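Peroxisomal membrane protein LPX1 (Saccharomyces cerevisiae, PDB 2Y6U) hydrolyses acyl esters in the peroxisome, with esterase, triacylglycerol lipase and phospholipase A activity. Local coordinates at residues A[50-63]-A[133-147]. Numbering follows the deposited sequence.
Sequences ATRLNLVFLHGSGM and DSHPALNVVIGHSMG
Asn54 and Asn139 pair side by side on neighbouring parallel strands, 51-58 and 137-144. Asn54 ND2 gives Asn139 OD1 a 2.9 Å hydrogen bond lying in the Asn54 amide plane, and the two amides are nearly coplanar, 26° apart. Asparagine suits this buried face because one amide both donates and accepts: Asn54 OD1 accepts from a water that in turn accepts from Ser134 OG, and Asn139 ND2 reaches Leu161 O. An alanine in place of Asn54 would probably leave Asn139 OD1 without its donor and the bridging water without one of its holders. Arg52, Asn54, Val56 and Leu58 each give N-H and C=O to the other strand, a parallel ladder. At the turn, Ser61 N makes an almost straight (173°) hydrogen bond to Ser145 OG. Gly60 suits its place because a CB would collide with His144 ND1. On the face of Leu53, Leu55 and Phe57, Phe57 CG stands anti to the carbonyl carbon (chi1 -76°), laying the ring alongside Ile142, with CD2 3.7 Å from Ile142 CB. Opposite, Leu58 CD1 meets Val141 CG2. The buried amides are thus satisfied, and the ladder delivers Gly143, Ser145 and Gly147 to a turn consistent with the nucleophile elbow of alpha/beta hydrolases.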
loop_
_atom_site.group_PDB
_atom_site.type_symbol
_atom_site.label_atom_id
_atom_site.label_comp_id
_atom_site.label_asym_id
_atom_site.label_seq_id
_atom_site.Cartn_x
_atom_site.Cartn_y
_atom_site.Cartn_z
ATOM N N ALA A 50 -25.058 -17.309 0.117
ATOM C CA ALA A 50 -24.078 -17.845 -0.818
ATOM C C ALA A 50 -22.833 -16.956 -0.816
ATOM O O ALA A 50 -22.898 -15.741 -0.974
ATOM C CB ALA A 50 -24.646 -17.965 -2.186
ATOM N N THR A 51 -21.682 -17.578 -0.639
ATOM C CA THR A 51 -20.407 -16.839 -0.708
ATOM C C THR A 51 -20.103 -16.512 -2.129
ATOM O O THR A 51 -20.128 -17.367 -3.019
ATOM C CB THR A 51 -19.282 -17.684 -0.109
ATOM O OG1 THR A 51 -19.649 -18.057 1.199
ATOM C CG2 THR A 51 -17.994 -16.953 -0.015
ATOM N N ARG A 52 -19.765 -15.262 -2.370
ATOM C CA ARG A 52 -19.260 -14.866 -3.613
ATOM C C ARG A 52 -17.733 -15.158 -3.642
ATOM O O ARG A 52 -17.002 -14.687 -2.780
ATOM C CB ARG A 52 -19.400 -13.355 -3.774
ATOM C CG ARG A 52 -20.671 -12.798 -4.390
ATOM C CD ARG A 52 -21.700 -12.622 -3.392
ATOM N NE ARG A 52 -22.361 -11.307 -3.441
ATOM C CZ ARG A 52 -23.522 -11.023 -2.819
ATOM N NH1 ARG A 52 -24.184 -11.962 -2.121
ATOM N NH2 ARG A 52 -24.027 -9.784 -2.898
ATOM N N LEU A 53 -17.265 -15.828 -4.688
ATOM C CA LEU A 53 -15.824 -16.016 -4.875
ATOM C C LEU A 53 -15.370 -15.077 -5.945
ATOM O O LEU A 53 -15.942 -14.999 -7.038
ATOM C CB LEU A 53 -15.428 -17.440 -5.270
ATOM C CG LEU A 53 -15.704 -18.566 -4.275
ATOM C CD1 LEU A 53 -15.495 -19.904 -4.955
ATOM C CD2 LEU A 53 -14.800 -18.469 -3.055
ATOM N N ASN A 54 -14.333 -14.327 -5.622
ATOM C CA ASN A 54 -13.716 -13.446 -6.576
ATOM C C ASN A 54 -12.268 -13.925 -6.811
ATOM O O ASN A 54 -11.563 -14.214 -5.847
ATOM C CB ASN A 54 -13.674 -11.993 -6.038
ATOM C CG ASN A 54 -15.050 -11.443 -5.762
ATOM O OD1 ASN A 54 -15.892 -11.543 -6.647
ATOM N ND2 ASN A 54 -15.331 -10.990 -4.540
ATOM N N LEU A 55 -11.874 -13.981 -8.048
ATOM C CA LEU A 55 -10.577 -14.447 -8.445
ATOM C C LEU A 55 -9.819 -13.433 -9.203
ATOM O O LEU A 55 -10.361 -12.819 -10.113
ATOM C CB LEU A 55 -10.731 -15.706 -9.309
ATOM C CG LEU A 55 -10.998 -17.034 -8.671
ATOM C CD1 LEU A 55 -11.956 -17.121 -7.606
ATOM C CD2 LEU A 55 -11.350 -18.140 -9.803
ATOM N N VAL A 56 -8.536 -13.276 -8.878
ATOM C CA VAL A 56 -7.717 -12.291 -9.532
ATOM C C VAL A 56 -6.461 -13.005 -10.067
ATOM O O VAL A 56 -5.809 -13.653 -9.326
ATOM C CB VAL A 56 -7.287 -11.173 -8.587
ATOM C CG1 VAL A 56 -6.358 -10.177 -9.324
ATOM C CG2 VAL A 56 -8.573 -10.454 -7.984
ATOM N N PHE A 57 -6.239 -12.963 -11.372
ATOM C CA PHE A 57 -5.142 -13.751 -11.970
ATOM C C PHE A 57 -4.071 -12.791 -12.509
ATOM O O PHE A 57 -4.394 -11.840 -13.216
ATOM C CB PHE A 57 -5.613 -14.541 -13.188
ATOM C CG PHE A 57 -6.414 -15.768 -12.870
ATOM C CD1 PHE A 57 -7.798 -15.683 -12.684
ATOM C CD2 PHE A 57 -5.795 -17.005 -12.754
ATOM C CE1 PHE A 57 -8.535 -16.832 -12.406
ATOM C CE2 PHE A 57 -6.534 -18.150 -12.499
ATOM C CZ PHE A 57 -7.912 -18.045 -12.309
ATOM N N LEU A 58 -2.823 -13.096 -12.163
ATOM C CA LEU A 58 -1.643 -12.261 -12.417
ATOM C C LEU A 58 -0.655 -13.027 -13.273
ATOM O O LEU A 58 -0.067 -14.067 -12.829
ATOM C CB LEU A 58 -1.026 -11.799 -11.083
ATOM C CG LEU A 58 -1.932 -11.101 -10.077
ATOM C CD1 LEU A 58 -1.035 -10.697 -8.846
ATOM C CD2 LEU A 58 -2.699 -9.947 -10.765
ATOM N N HIS A 59 -0.498 -12.598 -14.515
ATOM C CA HIS A 59 0.370 -13.273 -15.446
ATOM C C HIS A 59 1.885 -13.189 -15.114
ATOM O O HIS A 59 2.338 -12.338 -14.346
ATOM C CB HIS A 59 0.194 -12.680 -16.882
ATOM C CG HIS A 59 0.605 -11.220 -16.958
ATOM N ND1 HIS A 59 1.935 -10.823 -16.984
ATOM C CD2 HIS A 59 -0.135 -10.086 -16.994
ATOM C CE1 HIS A 59 1.973 -9.490 -17.020
ATOM N NE2 HIS A 59 0.736 -9.022 -17.007
ATOM N N GLY A 60 2.633 -14.063 -15.760
ATOM C CA GLY A 60 4.047 -14.142 -15.618
ATOM C C GLY A 60 4.746 -13.087 -16.488
ATOM O O GLY A 60 4.140 -12.435 -17.369
ATOM N N SER A 61 6.054 -13.006 -16.321
ATOM C CA SER A 61 6.906 -12.060 -17.051
ATOM C C SER A 61 6.791 -12.388 -18.530
ATOM O O SER A 61 6.933 -13.573 -18.904
ATOM C CB SER A 61 8.375 -12.323 -16.601
ATOM O OG SER A 61 8.506 -11.883 -15.277
ATOM N N GLY A 62 6.633 -11.355 -19.363
ATOM C CA GLY A 62 6.592 -11.531 -20.831
ATOM C C GLY A 62 5.322 -12.113 -21.400
ATOM O O GLY A 62 5.231 -12.365 -22.594
ATOM N N MET A 63 4.317 -12.325 -20.575
ATOM C CA MET A 63 3.033 -12.865 -21.049
ATOM C C MET A 63 1.992 -11.780 -20.960
ATOM O O MET A 63 2.305 -10.597 -21.150
ATOM C CB MET A 63 2.689 -14.157 -20.232
ATOM C CG MET A 63 3.765 -15.171 -20.342
ATOM S SD MET A 63 3.162 -16.824 -20.051
ATOM C CE MET A 63 4.613 -17.652 -19.492
ATOM N N ASP A 133 -22.043 -4.743 -2.448
ATOM C CA ASP A 133 -22.635 -5.851 -3.179
ATOM C C ASP A 133 -21.810 -7.151 -3.034
ATOM O O ASP A 133 -22.391 -8.173 -2.574
ATOM C CB ASP A 133 -22.887 -5.459 -4.649
ATOM C CG ASP A 133 -24.000 -4.409 -4.794
ATOM O OD1 ASP A 133 -25.007 -4.463 -4.044
ATOM O OD2 ASP A 133 -23.852 -3.523 -5.668
ATOM N N SER A 134 -20.501 -7.100 -3.374
ATOM C CA SER A 134 -19.538 -8.247 -3.303
ATOM C C SER A 134 -19.631 -9.122 -1.981
ATOM O O SER A 134 -19.152 -10.256 -1.983
ATOM C CB SER A 134 -18.060 -7.780 -3.589
ATOM O OG SER A 134 -17.645 -7.681 -5.002
ATOM N N HIS A 135 -20.285 -8.641 -0.907
ATOM C CA HIS A 135 -20.394 -9.338 0.402
ATOM C C HIS A 135 -21.521 -10.426 0.500
ATOM O O HIS A 135 -22.651 -10.172 0.071
ATOM C CB HIS A 135 -20.643 -8.267 1.503
ATOM C CG HIS A 135 -20.642 -8.809 2.908
ATOM N ND1 HIS A 135 -19.475 -9.100 3.590
ATOM C CD2 HIS A 135 -21.660 -9.110 3.755
ATOM C CE1 HIS A 135 -19.776 -9.578 4.788
ATOM N NE2 HIS A 135 -21.096 -9.587 4.919
ATOM N N PRO A 136 -21.250 -11.593 1.116
ATOM C CA PRO A 136 -20.025 -12.102 1.735
ATOM C C PRO A 136 -19.103 -12.705 0.693
ATOM O O PRO A 136 -19.554 -13.566 -0.074
ATOM C CB PRO A 136 -20.518 -13.235 2.620
ATOM C CG PRO A 136 -21.733 -13.725 1.968
ATOM C CD PRO A 136 -22.322 -12.595 1.163
ATOM N N ALA A 137 -17.838 -12.295 0.706
ATOM C CA ALA A 137 -16.963 -12.575 -0.395
ATOM C C ALA A 137 -15.761 -13.349 0.151
ATOM O O ALA A 137 -15.400 -13.224 1.345
ATOM C CB ALA A 137 -16.511 -11.290 -0.990
ATOM N N LEU A 138 -15.183 -14.153 -0.712
ATOM C CA LEU A 138 -13.864 -14.687 -0.494
ATOM C C LEU A 138 -13.061 -14.425 -1.768
ATOM O O LEU A 138 -13.524 -14.665 -2.845
ATOM C CB LEU A 138 -13.893 -16.186 -0.236
ATOM C CG LEU A 138 -14.487 -16.611 1.145
ATOM C CD1 LEU A 138 -14.655 -18.158 1.287
ATOM C CD2 LEU A 138 -13.666 -16.039 2.417
ATOM N N ASN A 139 -11.869 -13.885 -1.567
ATOM C CA ASN A 139 -11.095 -13.437 -2.671
ATOM C C ASN A 139 -9.852 -14.262 -2.773
ATOM O O ASN A 139 -9.157 -14.462 -1.756
ATOM C CB ASN A 139 -10.708 -12.005 -2.404
ATOM C CG ASN A 139 -11.928 -11.028 -2.287
ATOM O OD1 ASN A 139 -12.923 -11.166 -2.995
ATOM N ND2 ASN A 139 -11.877 -10.137 -1.266
ATOM N N VAL A 140 -9.517 -14.634 -3.983
ATOM C CA VAL A 140 -8.391 -15.533 -4.241
ATOM C C VAL A 140 -7.495 -14.891 -5.290
ATOM O O VAL A 140 -8.008 -14.335 -6.254
ATOM C CB VAL A 140 -8.880 -16.839 -4.837
ATOM C CG1 VAL A 140 -7.620 -17.837 -5.129
ATOM C CG2 VAL A 140 -10.003 -17.455 -3.992
ATOM N N VAL A 141 -6.189 -14.849 -5.042
ATOM C CA VAL A 141 -5.229 -14.327 -6.043
ATOM C C VAL A 141 -4.410 -15.483 -6.520
ATOM O O VAL A 141 -4.000 -16.295 -5.721
ATOM C CB VAL A 141 -4.343 -13.179 -5.491
ATOM C CG1 VAL A 141 -3.559 -13.617 -4.232
ATOM C CG2 VAL A 141 -3.395 -12.561 -6.620
ATOM N N ILE A 142 -4.273 -15.574 -7.828
ATOM C CA ILE A 142 -3.579 -16.631 -8.483
ATOM C C ILE A 142 -2.511 -15.968 -9.366
ATOM O O ILE A 142 -2.799 -15.133 -10.245
ATOM C CB ILE A 142 -4.482 -17.546 -9.351
ATOM C CG1 ILE A 142 -5.715 -18.043 -8.584
ATOM C CG2 ILE A 142 -3.601 -18.684 -10.026
ATOM C CD1 ILE A 142 -6.952 -17.145 -8.717
ATOM N N GLY A 143 -1.236 -16.294 -9.150
ATOM C CA GLY A 143 -0.197 -15.628 -9.898
ATOM C C GLY A 143 0.824 -16.608 -10.405
ATOM O O GLY A 143 1.210 -17.538 -9.676
ATOM N N HIS A 144 1.210 -16.457 -11.639
ATOM C CA HIS A 144 2.388 -17.178 -12.193
ATOM C C HIS A 144 3.684 -16.306 -12.145
ATOM O O HIS A 144 3.677 -15.195 -12.630
ATOM C CB HIS A 144 2.053 -17.571 -13.629
ATOM C CG HIS A 144 3.170 -18.253 -14.326
ATOM N ND1 HIS A 144 3.760 -17.753 -15.454
ATOM C CD2 HIS A 144 3.860 -19.356 -13.993
ATOM C CE1 HIS A 144 4.763 -18.544 -15.815
ATOM N NE2 HIS A 144 4.820 -19.562 -14.979
ATOM N N SER A 145 4.826 -16.840 -11.730
ATOM C CA SER A 145 6.218 -16.195 -12.056
ATOM C C SER A 145 6.262 -14.850 -11.377
ATOM O O SER A 145 6.059 -14.782 -10.130
ATOM C CB SER A 145 6.562 -16.217 -13.607
ATOM O OG SER A 145 7.171 -15.055 -14.222
ATOM N N MET A 146 6.467 -13.757 -12.116
ATOM C CA MET A 146 6.266 -12.420 -11.557
ATOM C C MET A 146 4.947 -12.222 -10.793
ATOM O O MET A 146 4.934 -11.580 -9.715
ATOM C CB MET A 146 6.332 -11.423 -12.730
ATOM C CG MET A 146 6.122 -10.057 -12.433
ATOM S SD MET A 146 6.020 -9.035 -14.002
ATOM C CE MET A 146 4.663 -9.514 -14.758
ATOM N N GLY A 147 3.857 -12.781 -11.325
ATOM C CA GLY A 147 2.540 -12.660 -10.751
ATOM C C GLY A 147 2.438 -13.324 -9.390
ATOM O O GLY A 147 1.694 -12.892 -8.526
HETATM O O HOH W 1 -17.861 -9.820 -6.379
HETATM O O HOH W 2 2.060 -16.426 -17.299
#